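Local coordinates for DegV domain-containing protein spr0652 (Streptococcus pneumoniae, PDB 6CNG) that binds linoleic acid and probably other long-chain fatty acids, and may serve in lipid transport or fatty acid metabolism, at residues 177-182 against 237-242; 230-235 against 261-266. All blocks are in the same frame, centred on the assembly; numbering follows the deposited sequence.

Contact 1. Residues 177-182 against 237-242; sequences KLLFVL and DELVKA. With EIC (linoleic acid), chain C.
L179 reaches from the strand 177-182 to the helix 237-242 and sets both of its methyl groups against one turn of it. CD1 lies 3.6 Å from CB of E238 and CD2 lies 3.7 Å from that same CB, so the fork of the leucine straddles the first side-chain carbon of the glutamate, and the two side chains cross at about a right angle. The same CD1 also comes to 4.0 Å from L239 CG. A branched, apolar residue suits this place because it meets the aliphatic base of E238 and the backbone of the helix turn, with CD1 3.7 Å from L239 N, and no hydrogen bond joins the segments. Beyond this tight spot the contact opens out. E238 lends its aliphatic base to the packing, then bends at chi2 (-60°) and carries its carboxylate away, where OE2 is hydrogen-bonded to Q223 and forms a salt bridge, 3.3 Å long, with NZ of the exposed K241. The alternation of the strand sends L178, F180 and L182 to its opposite face, where linoleic acid lies: C14 of the lipid sits 3.6 Å from F180 CD2, over one face of the ring and offset toward its rim. A helix packed on one face of a beta-sheet whose other face lines the fatty acid pocket is the layered alpha/beta architecture of the DegV family.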
# COMPACT_ATOMS: atom_id res chain seq x y z
N LYS A 177 2.95 10.16 -3.50
CA LYS A 177 4.27 9.57 -3.29
C LYS A 177 4.23 8.65 -2.06
O LYS A 177 3.26 8.63 -1.31
CB LYS A 177 5.33 10.67 -3.16
CG LYS A 177 5.40 11.69 -4.37
CD LYS A 177 6.07 11.15 -5.63
CE LYS A 177 5.95 12.10 -6.87
NZ LYS A 177 6.43 11.48 -8.17
N LEU A 178 5.33 7.90 -1.86
CA LEU A 178 5.49 7.05 -0.69
C LEU A 178 6.87 7.25 -0.06
O LEU A 178 7.88 7.23 -0.76
CB LEU A 178 5.32 5.56 -1.04
CG LEU A 178 5.39 4.60 0.16
CD1 LEU A 178 4.12 4.59 0.95
CD2 LEU A 178 5.69 3.20 -0.26
N LEU A 179 6.91 7.41 1.24
CA LEU A 179 8.13 7.30 2.01
C LEU A 179 7.93 6.17 3.00
O LEU A 179 6.85 6.00 3.55
CB LEU A 179 8.41 8.57 2.79
CG LEU A 179 9.29 9.67 2.21
CD1 LEU A 179 9.12 10.96 2.98
CD2 LEU A 179 10.74 9.28 2.25
N PHE A 180 8.97 5.38 3.22
CA PHE A 180 8.92 4.33 4.23
C PHE A 180 10.10 4.45 5.17
O PHE A 180 11.14 5.00 4.82
CB PHE A 180 8.84 2.94 3.61
CG PHE A 180 9.93 2.64 2.64
CD1 PHE A 180 11.19 2.29 3.08
CD2 PHE A 180 9.69 2.68 1.28
CE1 PHE A 180 12.16 2.00 2.20
CE2 PHE A 180 10.67 2.39 0.39
CZ PHE A 180 11.90 2.06 0.83
N VAL A 181 9.90 3.98 6.39
CA VAL A 181 10.99 3.76 7.32
C VAL A 181 10.89 2.34 7.85
O VAL A 181 9.90 1.97 8.48
CB VAL A 181 10.97 4.72 8.51
CG1 VAL A 181 12.16 4.44 9.37
CG2 VAL A 181 10.94 6.13 7.98
N LEU A 182 11.94 1.59 7.64
CA LEU A 182 11.97 0.21 8.04
C LEU A 182 13.13 -0.02 8.99
O LEU A 182 14.28 0.27 8.67
CB LEU A 182 12.10 -0.68 6.80
CG LEU A 182 11.19 -0.34 5.64
CD1 LEU A 182 11.42 -1.30 4.50
CD2 LEU A 182 9.75 -0.39 6.06
N ASP A 237 12.11 15.62 7.04
CA ASP A 237 12.94 16.31 6.05
C ASP A 237 12.64 15.79 4.65
O ASP A 237 12.50 16.57 3.71
CB ASP A 237 14.41 16.08 6.36
CG ASP A 237 14.86 16.79 7.61
OD1 ASP A 237 14.24 17.78 8.02
OD2 ASP A 237 15.88 16.39 8.19
N GLU A 238 12.53 14.49 4.49
CA GLU A 238 12.28 13.96 3.16
C GLU A 238 10.92 14.38 2.66
O GLU A 238 10.73 14.58 1.46
CB GLU A 238 12.41 12.43 3.12
CG GLU A 238 13.82 11.85 3.43
CD GLU A 238 14.95 12.31 2.50
OE1 GLU A 238 14.71 12.60 1.30
OE2 GLU A 238 16.09 12.38 2.99
N LEU A 239 9.95 14.50 3.55
CA LEU A 239 8.65 14.98 3.13
C LEU A 239 8.75 16.40 2.60
O LEU A 239 8.20 16.73 1.54
CB LEU A 239 7.71 14.96 4.32
CG LEU A 239 6.79 13.79 4.55
CD1 LEU A 239 6.14 14.02 5.87
CD2 LEU A 239 5.76 13.68 3.46
N VAL A 240 9.41 17.27 3.34
CA VAL A 240 9.61 18.63 2.88
C VAL A 240 10.32 18.65 1.53
O VAL A 240 9.88 19.32 0.59
CB VAL A 240 10.35 19.44 3.96
CG1 VAL A 240 10.61 20.89 3.49
CG2 VAL A 240 9.57 19.40 5.25
N LYS A 241 11.44 17.91 1.41
CA LYS A 241 12.25 17.93 0.20
C LYS A 241 11.43 17.48 -1.00
O LYS A 241 11.63 17.97 -2.11
CB LYS A 241 13.46 17.00 0.35
CG LYS A 241 14.46 17.45 1.34
CD LYS A 241 15.34 16.32 1.85
CE LYS A 241 16.26 15.80 0.80
NZ LYS A 241 17.40 15.02 1.41
N ALA A 242 10.49 16.57 -0.77
CA ALA A 242 9.71 16.00 -1.85
C ALA A 242 8.60 16.92 -2.32
O ALA A 242 8.06 16.71 -3.41
CB ALA A 242 9.09 14.70 -1.40
C1 EIC C . 3.84 -11.21 -3.67
C2 EIC C . 3.76 -9.91 -2.87
C3 EIC C . 5.09 -9.19 -2.76
C4 EIC C . 4.91 -7.79 -2.24
C5 EIC C . 6.22 -7.02 -2.21
C6 EIC C . 6.03 -5.57 -1.80
C7 EIC C . 5.78 -5.38 -0.30
C8 EIC C . 5.43 -3.94 0.02
C9 EIC C . 5.08 -3.86 1.49
C10 EIC C . 5.98 -3.50 2.39
C11 EIC C . 7.42 -3.16 2.03
C12 EIC C . 7.72 -1.87 2.77
C13 EIC C . 8.25 -0.80 2.22
C14 EIC C . 8.65 -0.75 0.76
C15 EIC C . 7.49 -0.34 -0.13
C16 EIC C . 7.96 -0.28 -1.58
C17 EIC C . 6.82 -0.04 -2.52
C18 EIC C . 7.33 -0.03 -3.94
O1 EIC C . 3.46 -11.27 -4.87
O2 EIC C . 4.28 -12.24 -3.10

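Contact 2. Residues 230-235 against 261-266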
# COMPACT_ATOMS: atom_id res chain seq x y z
N LYS A 230 16.12 10.26 15.06
CA LYS A 230 16.70 10.52 13.75
C LYS A 230 15.81 9.98 12.63
O LYS A 230 15.80 10.55 11.53
CB LYS A 230 18.11 9.94 13.66
CG LYS A 230 19.03 10.40 14.76
CD LYS A 230 19.28 11.88 14.72
CE LYS A 230 20.09 12.35 15.92
NZ LYS A 230 19.92 13.82 16.23
N SER A 231 15.06 8.91 12.89
CA SER A 231 14.13 8.41 11.88
C SER A 231 13.01 9.41 11.63
O SER A 231 12.59 9.62 10.49
CB SER A 231 13.52 7.07 12.32
OG SER A 231 14.47 6.03 12.27
N VAL A 232 12.49 10.03 12.69
CA VAL A 232 11.41 10.99 12.49
C VAL A 232 11.92 12.22 11.75
O VAL A 232 11.31 12.66 10.78
CB VAL A 232 10.71 11.33 13.81
CG1 VAL A 232 9.73 12.49 13.60
CG2 VAL A 232 9.97 10.11 14.31
N GLN A 233 13.06 12.77 12.20
CA GLN A 233 13.62 13.93 11.52
C GLN A 233 13.84 13.65 10.03
O GLN A 233 13.51 14.48 9.18
CB GLN A 233 14.92 14.36 12.20
CG GLN A 233 15.51 15.69 11.69
CD GLN A 233 14.69 16.92 12.06
OE1 GLN A 233 14.40 17.19 13.24
NE2 GLN A 233 14.34 17.70 11.04
N ALA A 234 14.38 12.48 9.70
CA ALA A 234 14.66 12.15 8.31
C ALA A 234 13.38 12.08 7.51
O ALA A 234 13.31 12.57 6.39
CB ALA A 234 15.38 10.80 8.22
N ALA A 235 12.35 11.46 8.08
CA ALA A 235 11.07 11.34 7.40
C ALA A 235 10.41 12.70 7.20
O ALA A 235 9.81 12.95 6.16
CB ALA A 235 10.17 10.42 8.21
N GLN A 261 2.65 9.27 15.85
CA GLN A 261 2.06 10.43 16.50
C GLN A 261 3.06 11.58 16.61
O GLN A 261 2.67 12.74 16.47
CB GLN A 261 1.42 10.05 17.85
CG GLN A 261 0.86 11.24 18.69
CD GLN A 261 -0.29 12.08 18.03
OE1 GLN A 261 -0.89 11.68 17.04
NE2 GLN A 261 -0.57 13.25 18.59
N GLN A 262 4.34 11.29 16.82
CA GLN A 262 5.31 12.36 16.98
C GLN A 262 5.64 13.02 15.65
O GLN A 262 5.89 14.23 15.60
CB GLN A 262 6.59 11.85 17.63
CG GLN A 262 6.40 11.23 19.04
CD GLN A 262 6.79 12.17 20.19
OE1 GLN A 262 7.33 13.25 19.97
NE2 GLN A 262 6.51 11.75 21.43
N LEU A 263 5.67 12.23 14.58
CA LEU A 263 5.81 12.78 13.24
C LEU A 263 4.59 13.60 12.86
O LEU A 263 4.73 14.70 12.31
CB LEU A 263 6.06 11.64 12.24
CG LEU A 263 6.27 11.96 10.76
CD1 LEU A 263 7.44 12.88 10.55
CD2 LEU A 263 6.49 10.69 10.00
N SER A 264 3.38 13.10 13.17
CA SER A 264 2.13 13.80 12.86
C SER A 264 2.07 15.16 13.52
O SER A 264 1.69 16.15 12.89
CB SER A 264 0.95 12.94 13.29
OG SER A 264 -0.26 13.67 13.32
N GLU A 265 2.42 15.23 14.79
CA GLU A 265 2.44 16.52 15.47
C GLU A 265 3.40 17.48 14.77
O GLU A 265 3.03 18.61 14.48
CB GLU A 265 2.76 16.35 16.95
CG GLU A 265 1.58 15.86 17.79
CD GLU A 265 0.41 16.85 17.85
OE1 GLU A 265 -0.76 16.40 17.99
OE2 GLU A 265 0.64 18.08 17.75
N ARG A 266 4.64 17.03 14.49
CA ARG A 266 5.62 17.89 13.83
C ARG A 266 5.10 18.41 12.51
O ARG A 266 5.30 19.58 12.17
CB ARG A 266 6.90 17.11 13.53
CG ARG A 266 8.07 17.44 14.38
CD ARG A 266 9.36 17.58 13.59
NE ARG A 266 9.57 18.96 13.15
CZ ARG A 266 10.73 19.44 12.73
NH1 ARG A 266 11.79 18.64 12.68
NH2 ARG A 266 10.82 20.72 12.35
O HOH W 1 13.39 20.82 11.93
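Water 1 bridges the outer rim of this helix pair: it accepts a hydrogen bond from R266 NH2 at 2.6 Å and a weak one from Q233 NE2 at 3.4 Å. It lies at the edge of the guanidinium, in its plane. The amide of Q233 also meets that edge, its plane turned 65° from the guanidinium. Although OE1 of Q233 comes to 3.0 Å from NH1 of R266, the angle is too poor for a hydrogen bond, and the amide NE2 has its stronger partner in D237, one turn further along its own helix. Q233 starts out from the far side of helix 230-235; with CG anti to the backbone N (chi1 -172°) and a bend at chi2, its amide is carried back to the arginine. Long, flexible polar chains suit such a rim, since they can span the gap between the helices and still meet water. R266 bends at chi2 and chi3, and it also makes a cation-pi contact with Y236. Beneath this layer the helices meet mainly through aliphatic side chains. V232 and L263 lie side by side, pointing in opposite senses, CG1 of the valine lying 3.8 Å from CD1 of the leucine, while L263 CD2 reaches A235 CB at 4.1 Å. The forked leucine thus touches two residues about one turn apart, and the small alanine leaves room for its second methyl. The short helical segments approach to 10.0 Å between axes and cross at -40°, running in broadly the same direction. Helix 257-270 is the connection of a beta-alpha-beta crossover between the parallel neighbouring strands 247-253 and 275-280, and helix 228-242 packs beside it on the same sheet.

How the contacts relate
Both contacts use helix 228-242: contact 1 joins its C-terminal part to a sheet strand, contact 2 an earlier part, which also lies on the sheet, to helix 257-270. Their centres are 10 Å apart, and they meet where L179 CD1 packs against the backbone O of A235, at 3.8 Å. Contact 1 is buried, and its touching side-chain atoms are aliphatic, as befits a layer between sheet and helix. Contact 2 lies farther from the centre of the chain and is only partly buried, with an apolar inner side and a hydrated polar rim. Only the strand of contact 1 also reaches the fatty acid; contact 2 has no part in the lipid pocket, the side chain of A235 being about 13 Å from the linoleic acid.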